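PDB 5C12: gene 2 protein from Enterobacteria phage Sf6, which forms, in this construct, the metal-dependent nuclease domain of the large terminase subunit, which cuts viral DNA during packaging. Local coordinates for residues D178-T183 with L199-E204; F215-Q220 with N249-L254. The protein carries 1 engineered substitution. One frame throughout, in Å; residues are numbered along the deposited sequence.

Contact 1. Residues D178-T183 with L199-E204; sequences DRLYLT and LSFDKE
The hydroxyl of Thr-183 takes part in two hydrogen bonds: it gives its proton to the carbonyl oxygen of Arg-179, one turn back in the helix (OG1 to O, 2.7 Å), and takes the backbone N-H of Leu-199 at 3.0 Å from N to OG1. The second bond is fairly straight, 162° at the hydrogen, and it ties the start of 199-204 to the helix. With chi1 at -54° the hydroxyl sits beside the backbone N of Thr-183, which lets it fold back onto its own helix. It comes to the Arg-179 carbonyl from above the plane, while the helical N-H of Thr-183 arrives from the opposite face, so this oxygen has two donors. The methyl CG2 of Thr-183 lies 3.5 Å from the carbonyl O of Leu-199.

Next to this polar link the contact is apolar. CB of Arg-179 meets CB of Leu-199 at 3.9 Å, and the extended chain of the arginine runs on past the leucine, CD also touching that CB, until its guanidinium bonds through NH1 to the carbonyl of Met-198. Leu-180 reaches forward with one branch: its CD2 lies 3.7 Å from CE2 of Phe-201, next to CZ, and the two side chains meet at about a right angle. Leu-29 and Ala-32 of helix 26-32 touch both Leu-180 and Phe-201.

Beyond Phe-201, Asp-202 occupies the N-cap position, its OD1 accepting from the backbone N of Ala-205 as helix 203-206 begins. The contact thus packs the long helix 168-189 against Leu-199, at the entry to the short strand 200-201, and against Phe-201 of that strand, where a helix meets the edge of the central sheet, consistent with the RNase H-like fold of terminase nuclease domains.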
ATOM      1  N   ASP A 178      -3.152 -10.314   3.753  1.00 13.14           N
ATOM      2  CA  ASP A 178      -3.419 -11.635   3.199  1.00 12.53           C
ATOM      3  C   ASP A 178      -2.305 -12.084   2.253  1.00 13.14           C
ATOM      4  O   ASP A 178      -1.855 -13.237   2.335  1.00 13.61           O
ATOM      5  CB  ASP A 178      -4.764 -11.660   2.466  1.00 12.51           C
ATOM      6  CG  ASP A 178      -5.957 -11.571   3.385  1.00 19.89           C
ATOM      7  OD1 ASP A 178      -5.806 -11.625   4.616  1.00 22.39           O
ATOM      8  OD2 ASP A 178      -7.090 -11.457   2.836  1.00 22.98           O
ATOM      9  N   ARG A 179      -1.835 -11.196   1.383  1.00 10.78           N
ATOM     10  CA  ARG A 179      -0.716 -11.533   0.502  1.00 11.82           C
ATOM     11  C   ARG A 179       0.501 -11.929   1.323  1.00 11.55           C
ATOM     12  O   ARG A 179       1.168 -12.927   1.033  1.00 12.69           O
ATOM     13  CB  ARG A 179      -0.320 -10.376  -0.407  1.00 11.37           C
ATOM     14  CG  ARG A 179      -1.266 -10.115  -1.553  1.00 14.12           C
ATOM     15  CD  ARG A 179      -0.626  -8.997  -2.367  1.00 14.98           C
ATOM     16  NE  ARG A 179      -1.455  -8.560  -3.471  1.00 15.86           N
ATOM     17  CZ  ARG A 179      -1.246  -8.845  -4.748  1.00 16.27           C
ATOM     18  NH1 ARG A 179      -0.213  -9.566  -5.172  1.00 16.47           N
ATOM     19  NH2 ARG A 179      -2.078  -8.349  -5.641  1.00 14.88           N
ATOM     20  N   LEU A 180       0.804 -11.143   2.343  1.00 12.24           N
ATOM     21  CA  LEU A 180       1.985 -11.411   3.166  1.00 12.29           C
ATOM     22  C   LEU A 180       1.887 -12.737   3.922  1.00 13.57           C
ATOM     23  O   LEU A 180       2.846 -13.505   3.976  1.00 13.72           O
ATOM     24  CB  LEU A 180       2.203 -10.273   4.143  1.00 11.96           C
ATOM     25  CG  LEU A 180       2.608  -8.980   3.449  1.00 11.03           C
ATOM     26  CD1 LEU A 180       2.511  -7.809   4.435  1.00 12.58           C
ATOM     27  CD2 LEU A 180       4.025  -9.069   2.836  1.00 14.76           C
ATOM     28  N   TYR A 181       0.725 -13.017   4.494  1.00 11.02           N
ATOM     29  CA  TYR A 181       0.537 -14.267   5.219  1.00 13.71           C
ATOM     30  C   TYR A 181       0.669 -15.476   4.298  1.00 14.56           C
ATOM     31  O   TYR A 181       1.320 -16.454   4.632  1.00 14.90           O
ATOM     32  CB  TYR A 181      -0.826 -14.296   5.909  1.00 15.47           C
ATOM     33  CG  TYR A 181      -1.124 -15.595   6.599  1.00 17.31           C
ATOM     34  CD1 TYR A 181      -0.467 -15.935   7.751  1.00 20.87           C
ATOM     35  CD2 TYR A 181      -2.054 -16.477   6.081  1.00 19.51           C
ATOM     36  CE1 TYR A 181      -0.734 -17.127   8.393  1.00 20.56           C
ATOM     37  CE2 TYR A 181      -2.327 -17.671   6.714  1.00 24.42           C
ATOM     38  CZ  TYR A 181      -1.669 -17.974   7.862  1.00 21.49           C
ATOM     39  OH  TYR A 181      -1.912 -19.168   8.523  1.00 30.07           O
ATOM     40  N   LEU A 182       0.046 -15.420   3.132  1.00 14.05           N
ATOM     41  CA  LEU A 182       0.153 -16.514   2.179  1.00 13.95           C
ATOM     42  C   LEU A 182       1.634 -16.715   1.767  1.00 15.33           C
ATOM     43  O   LEU A 182       2.106 -17.845   1.585  1.00 13.55           O
ATOM     44  CB  LEU A 182      -0.737 -16.248   0.966  1.00 16.63           C
ATOM     45  CG  LEU A 182      -1.265 -17.419   0.166  1.00 36.52           C
ATOM     46  CD1 LEU A 182      -2.163 -18.297   1.042  1.00 27.05           C
ATOM     47  CD2 LEU A 182      -2.022 -16.875  -1.041  1.00 38.10           C
ATOM     48  N   THR A 183       2.367 -15.614   1.631  1.00 13.44           N
ATOM     49  CA  THR A 183       3.792 -15.668   1.278  1.00 13.23           C
ATOM     50  C   THR A 183       4.587 -16.324   2.388  1.00 15.22           C
ATOM     51  O   THR A 183       5.418 -17.193   2.137  1.00 15.59           O
ATOM     52  CB  THR A 183       4.352 -14.274   0.982  1.00 11.39           C
ATOM     53  OG1 THR A 183       3.546 -13.652  -0.018  1.00 13.08           O
ATOM     54  CG2 THR A 183       5.720 -14.361   0.440  1.00 14.11           C
ATOM     55  N   LEU A 199       3.235 -11.568  -2.089  1.00 11.57           N
ATOM     56  CA  LEU A 199       3.919 -10.291  -2.222  1.00 12.62           C
ATOM     57  C   LEU A 199       5.355 -10.507  -1.780  1.00 13.82           C
ATOM     58  O   LEU A 199       5.598 -11.060  -0.709  1.00 13.63           O
ATOM     59  CB  LEU A 199       3.267  -9.208  -1.373  1.00 11.84           C
ATOM     60  CG  LEU A 199       3.734  -7.814  -1.800  1.00 14.24           C
ATOM     61  CD1 LEU A 199       3.196  -7.439  -3.173  1.00 12.62           C
ATOM     62  CD2 LEU A 199       3.324  -6.788  -0.742  1.00 16.05           C
ATOM     63  N   SER A 200       6.286 -10.165  -2.654  1.00 11.57           N
ATOM     64  CA  SER A 200       7.712 -10.231  -2.388  1.00 12.02           C
ATOM     65  C   SER A 200       8.308  -8.843  -2.311  1.00 13.15           C
ATOM     66  O   SER A 200       7.970  -7.961  -3.104  1.00 12.99           O
ATOM     67  CB  SER A 200       8.411 -11.028  -3.483  1.00 12.44           C
ATOM     68  OG  SER A 200       9.802 -11.160  -3.209  1.00 14.38           O
ATOM     69  N   PHE A 201       9.223  -8.627  -1.368  1.00 12.78           N
ATOM     70  CA  PHE A 201      10.010  -7.408  -1.367  1.00 13.25           C
ATOM     71  C   PHE A 201      11.371  -7.624  -2.031  1.00 12.24           C
ATOM     72  O   PHE A 201      12.167  -8.416  -1.579  1.00 13.05           O
ATOM     73  CB  PHE A 201      10.197  -6.872   0.057  1.00 11.00           C
ATOM     74  CG  PHE A 201       8.902  -6.578   0.748  1.00 11.63           C
ATOM     75  CD1 PHE A 201       8.208  -5.421   0.456  1.00 11.89           C
ATOM     76  CD2 PHE A 201       8.385  -7.467   1.680  1.00 12.99           C
ATOM     77  CE1 PHE A 201       6.991  -5.165   1.072  1.00 12.11           C
ATOM     78  CE2 PHE A 201       7.179  -7.220   2.285  1.00 13.98           C
ATOM     79  CZ  PHE A 201       6.489  -6.058   1.995  1.00 13.57           C
ATOM     80  N   ASP A 202      11.630  -6.938  -3.124  1.00 12.32           N
ATOM     81  CA  ASP A 202      12.936  -7.033  -3.772  1.00 12.19           C
ATOM     82  C   ASP A 202      13.939  -6.206  -2.971  1.00 16.14           C
ATOM     83  O   ASP A 202      14.054  -4.994  -3.157  1.00 14.68           O
ATOM     84  CB  ASP A 202      12.824  -6.562  -5.211  1.00 14.65           C
ATOM     85  CG  ASP A 202      14.087  -6.805  -6.011  1.00 19.86           C
ATOM     86  OD1 ASP A 202      15.187  -6.844  -5.428  1.00 18.95           O
ATOM     87  OD2 ASP A 202      13.972  -6.930  -7.243  1.00 22.24           O
ATOM     88  N   LYS A 203      14.651  -6.863  -2.063  1.00 13.84           N
ATOM     89  CA  LYS A 203      15.484  -6.163  -1.113  1.00 14.91           C
ATOM     90  C   LYS A 203      16.602  -5.375  -1.800  1.00 18.81           C
ATOM     91  O   LYS A 203      16.886  -4.244  -1.411  1.00 18.91           O
ATOM     92  CB  LYS A 203      16.079  -7.138  -0.083  1.00 17.42           C
ATOM     93  CG  LYS A 203      16.965  -6.450   0.970  1.00 21.77           C
ATOM     94  CD  LYS A 203      17.406  -7.406   2.064  1.00 30.72           C
ATOM     95  CE  LYS A 203      18.188  -6.666   3.142  1.00 39.32           C
ATOM     96  NZ  LYS A 203      18.600  -7.561   4.255  1.00 32.67           N
ATOM     97  N   GLU A 204      17.216  -5.948  -2.830  1.00 18.36           N
ATOM     98  CA  GLU A 204      18.289  -5.252  -3.528  1.00 21.73           C
ATOM     99  C   GLU A 204      17.776  -3.990  -4.212  1.00 20.48           C
ATOM    100  O   GLU A 204      18.439  -2.963  -4.189  1.00 23.09           O
ATOM    101  CB  GLU A 204      18.943  -6.156  -4.566  1.00 20.92           C
ATOM    102  CG  GLU A 204      20.182  -5.539  -5.197  1.00 42.76           C
ATOM    103  CD  GLU A 204      20.870  -6.472  -6.175  1.00 74.59           C
ATOM    104  OE1 GLU A 204      21.014  -7.669  -5.849  1.00 60.57           O
ATOM    105  OE2 GLU A 204      21.256  -6.007  -7.271  1.00 59.04           O
TER

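Contact 2. Residues F215-Q220 with N249-L254; sequences FAELTQ and NLADAL. With MG (magnesium ion), chain C.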
ATOM      1  N   PHE A 215       8.932  -1.795   7.195  1.00 13.78           N
ATOM      2  CA  PHE A 215       8.526  -2.861   8.081  1.00 15.52           C
ATOM      3  C   PHE A 215       8.134  -2.343   9.460  1.00 14.54           C
ATOM      4  O   PHE A 215       7.183  -2.837  10.070  1.00 17.53           O
ATOM      5  CB  PHE A 215       9.639  -3.897   8.216  1.00 13.98           C
ATOM      6  CG  PHE A 215       9.848  -4.750   6.990  1.00 15.52           C
ATOM      7  CD1 PHE A 215       9.117  -4.567   5.833  1.00 14.06           C
ATOM      8  CD2 PHE A 215      10.785  -5.773   7.016  1.00 16.69           C
ATOM      9  CE1 PHE A 215       9.320  -5.383   4.727  1.00 13.40           C
ATOM     10  CE2 PHE A 215      10.977  -6.583   5.916  1.00 15.24           C
ATOM     11  CZ  PHE A 215      10.251  -6.403   4.778  1.00 15.08           C
ATOM     12  N   ALA A 216       8.879  -1.366   9.959  1.00 15.59           N
ATOM     13  CA  ALA A 216       8.606  -0.786  11.266  1.00 15.97           C
ATOM     14  C   ALA A 216       7.272  -0.052  11.284  1.00 16.87           C
ATOM     15  O   ALA A 216       6.672   0.105  12.342  1.00 20.85           O
ATOM     16  CB  ALA A 216       9.708   0.155  11.669  1.00 21.18           C
ATOM     17  N   GLU A 217       6.837   0.442  10.125  1.00 16.70           N
ATOM     18  CA  GLU A 217       5.530   1.062  10.015  1.00 15.52           C
ATOM     19  C   GLU A 217       4.438   0.020   9.882  1.00 14.51           C
ATOM     20  O   GLU A 217       3.409   0.103  10.550  1.00 15.90           O
ATOM     21  CB  GLU A 217       5.477   2.047   8.825  1.00 14.34           C
ATOM     22  CG  GLU A 217       6.313   3.296   9.024  1.00 15.11           C
ATOM     23  CD  GLU A 217       6.134   4.341   7.907  1.00 14.44           C
ATOM     24  OE1 GLU A 217       5.315   4.096   6.991  1.00 16.76           O
ATOM     25  OE2 GLU A 217       6.826   5.377   7.979  1.00 21.06           O
ATOM     26  N   LEU A 218       4.673  -0.994   9.055  1.00 14.45           N
ATOM     27  CA  LEU A 218       3.656  -2.009   8.794  1.00 15.40           C
ATOM     28  C   LEU A 218       3.216  -2.768  10.054  1.00 13.87           C
ATOM     29  O   LEU A 218       2.046  -3.152  10.178  1.00 15.78           O
ATOM     30  CB  LEU A 218       4.137  -3.006   7.735  1.00 15.07           C
ATOM     31  CG  LEU A 218       4.131  -2.539   6.271  1.00 13.80           C
ATOM     32  CD1 LEU A 218       4.766  -3.579   5.380  1.00 12.66           C
ATOM     33  CD2 LEU A 218       2.711  -2.263   5.788  1.00 13.94           C
ATOM     34  N   THR A 219       4.144  -3.003  10.978  1.00 13.89           N
ATOM     35  CA  THR A 219       3.809  -3.729  12.188  1.00 13.81           C
ATOM     36  C   THR A 219       3.096  -2.880  13.223  1.00 16.98           C
ATOM     37  O   THR A 219       2.735  -3.391  14.289  1.00 20.48           O
ATOM     38  CB  THR A 219       5.058  -4.349  12.815  1.00 17.60           C
ATOM     39  OG1 THR A 219       6.025  -3.322  13.064  1.00 20.61           O
ATOM     40  CG2 THR A 219       5.631  -5.399  11.864  1.00 19.05           C
ATOM     41  N   GLN A 220       2.861  -1.607  12.897  1.00 17.37           N
ATOM     42  CA  GLN A 220       2.128  -0.699  13.776  1.00 20.19           C
ATOM     43  C   GLN A 220       0.668  -0.542  13.354  1.00 19.25           C
ATOM     44  O   GLN A 220      -0.132   0.002  14.114  1.00 21.54           O
ATOM     45  CB  GLN A 220       2.779   0.684  13.776  1.00 21.37           C
ATOM     46  CG  GLN A 220       4.237   0.703  14.221  1.00 33.33           C
ATOM     47  CD  GLN A 220       4.387   0.855  15.704  1.00 50.67           C
ATOM     48  OE1 GLN A 220       3.849   0.062  16.481  1.00 55.74           O
ATOM     49  NE2 GLN A 220       5.111   1.888  16.118  1.00 58.02           N
ATOM     50  N   ASN A 249       3.398   6.712   6.476  1.00 15.55           N
ATOM     51  CA  ASN A 249       3.207   7.050   5.072  1.00 15.79           C
ATOM     52  C   ASN A 249       3.756   6.027   4.097  1.00 13.58           C
ATOM     53  O   ASN A 249       3.228   5.878   2.993  1.00 12.75           O
ATOM     54  CB  ASN A 249       3.830   8.390   4.748  1.00 15.45           C
ATOM     55  CG  ASN A 249       3.582   9.415   5.814  1.00 31.07           C
ATOM     56  OD1 ASN A 249       2.518   9.987   5.868  1.00 26.39           O
ATOM     57  ND2 ASN A 249       4.574   9.653   6.673  1.00 36.26           N
ATOM     58  N   LEU A 250       4.834   5.328   4.471  1.00 12.88           N
ATOM     59  CA  LEU A 250       5.366   4.285   3.601  1.00 13.17           C
ATOM     60  C   LEU A 250       4.393   3.102   3.549  1.00 11.38           C
ATOM     61  O   LEU A 250       4.110   2.558   2.472  1.00 10.86           O
ATOM     62  CB  LEU A 250       6.739   3.800   4.079  1.00 12.98           C
ATOM     63  CG  LEU A 250       7.830   4.835   4.243  1.00 14.50           C
ATOM     64  CD1 LEU A 250       9.034   4.159   4.864  1.00 14.80           C
ATOM     65  CD2 LEU A 250       8.156   5.450   2.897  1.00 12.83           C
ATOM     66  N   ALA A 251       3.894   2.694   4.723  1.00 12.16           N
ATOM     67  CA  ALA A 251       2.889   1.629   4.804  1.00 12.57           C
ATOM     68  C   ALA A 251       1.646   1.971   4.004  1.00 10.72           C
ATOM     69  O   ALA A 251       1.126   1.139   3.281  1.00 11.18           O
ATOM     70  CB  ALA A 251       2.504   1.347   6.268  1.00 13.40           C
ATOM     71  N   ASP A 252       1.191   3.219   4.126  1.00 12.34           N
ATOM     72  CA  ASP A 252      -0.029   3.626   3.419  1.00 11.34           C
ATOM     73  C   ASP A 252       0.176   3.610   1.907  1.00 10.01           C
ATOM     74  O   ASP A 252      -0.719   3.252   1.143  1.00 10.72           O
ATOM     75  CB  ASP A 252      -0.451   5.036   3.854  1.00 12.00           C
ATOM     76  CG  ASP A 252      -1.107   5.078   5.228  1.00 19.10           C
ATOM     77  OD1 ASP A 252      -1.353   4.028   5.869  1.00 17.89           O
ATOM     78  OD2 ASP A 252      -1.374   6.208   5.679  1.00 19.44           O
ATOM     79  N   ALA A 253       1.344   4.051   1.465  1.00 10.84           N
ATOM     80  CA  ALA A 253       1.693   4.058   0.049  1.00 10.69           C
ATOM     81  C   ALA A 253       1.668   2.629  -0.501  1.00  9.54           C
ATOM     82  O   ALA A 253       1.088   2.340  -1.553  1.00 10.21           O
ATOM     83  CB  ALA A 253       3.050   4.710  -0.149  1.00 11.02           C
ATOM     84  N   LEU A 254       2.237   1.689   0.257  1.00 10.78           N
ATOM     85  CA  LEU A 254       2.247   0.302  -0.171  1.00  9.65           C
ATOM     86  C   LEU A 254       0.817  -0.256  -0.217  1.00  9.33           C
ATOM     87  O   LEU A 254       0.442  -0.960  -1.151  1.00 11.81           O
ATOM     88  CB  LEU A 254       3.177  -0.528   0.724  1.00 10.78           C
ATOM     89  CG  LEU A 254       3.184  -2.017   0.375  1.00 11.04           C
ATOM     90  CD1 LEU A 254       3.734  -2.265  -1.003  1.00 10.56           C
ATOM     91  CD2 LEU A 254       3.970  -2.774   1.429  1.00 12.41           C
TER
HETATM   92 MG    MG C 801      -1.154   8.330   5.183  0.88 19.61          MG
HETATM   93  O   HOH W   1       6.510   7.626   6.704  1.00 20.86           O
HETATM   94  O   HOH W   2       0.444   8.639   6.476  1.00 30.52           O
HETATM   95  O   HOH W   3      -2.833   7.829   3.906  1.00 21.59           O
HETATM   96  O   HOH W   4      -1.379  10.196   4.911  1.00 19.60           O
HETATM   97  O   HOH W   5      -2.489   8.626   6.733  1.00 26.80           O
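Glu-217 joins two helices in a buried contact, reaching from the C-terminal end of helix 208-218 to the N-terminal turn of helix 249-256, close to the metal site. Its oxygen OE1 accepts the backbone N-H of Ala-251 at 3.0 Å from N to OE1; this bond is nearly straight (165°) and meets the oxygen almost along its C-O axis. The N-H of Leu-250 adds a weak, strongly bent bond to the same OE1, 2.8 Å from N. The side chain runs extended beyond CG (chi2 -174°), which carries the carboxylate across to the first turn of the other helix. There it meets N-H groups at the positive end of the helix dipole, which would be expected to favour its negative charge.

The other oxygen, OE2, takes a hydrogen bond from a water at 2.6 Å, and that water accepts in turn from ND2 of Asn-249. The amide of Asn-249 then faces the metal with its oxygen: OD1 accepts from a second water that is itself a magnesium ligand. Helix 249-256 therefore presents both Asn-249 and Asp-252 to the active site of this RNase H-like nuclease domain. Asp-252 binds the ion directly, 2.2 Å from OD2 to magnesium; Asp-52 and four waters complete the shell, and Tyr-173 holds the other carboxylate oxygen, OD1. In other structures of the protein Asn-249 belongs to manganese sites.

On the apolar side, Leu-218 packs by both branches. Its CD2 presses on the methyl CB of Ala-251 at 3.6 Å, and its CD1 reaches CD2 of Leu-254, the two leucines crossing at about a right angle. Leu-176 of helix 168-189 touches both leucines.

Both contacts are largely buried, and the two bury equal areas, about 258 Å² each, yet their chemistry differs. Contact 1 sets a helix against the loop residue that leads into a short strand at the margin of the sheet, and against one residue of that strand, away from the metal site, with a threonine hydroxyl as its polar link. Contact 2 joins two helices nearer the centre of the chain, where a carboxylate serves a helix start and waters lead on to magnesium. Helix 168-189 borders both, supplying one side of contact 1 and Tyr-173 and Leu-176 around contact 2. Their centres lie about 14 Å apart, bridged by Phe-201, whose ring packs edge-to-face with Phe-215 and also touches Leu-254.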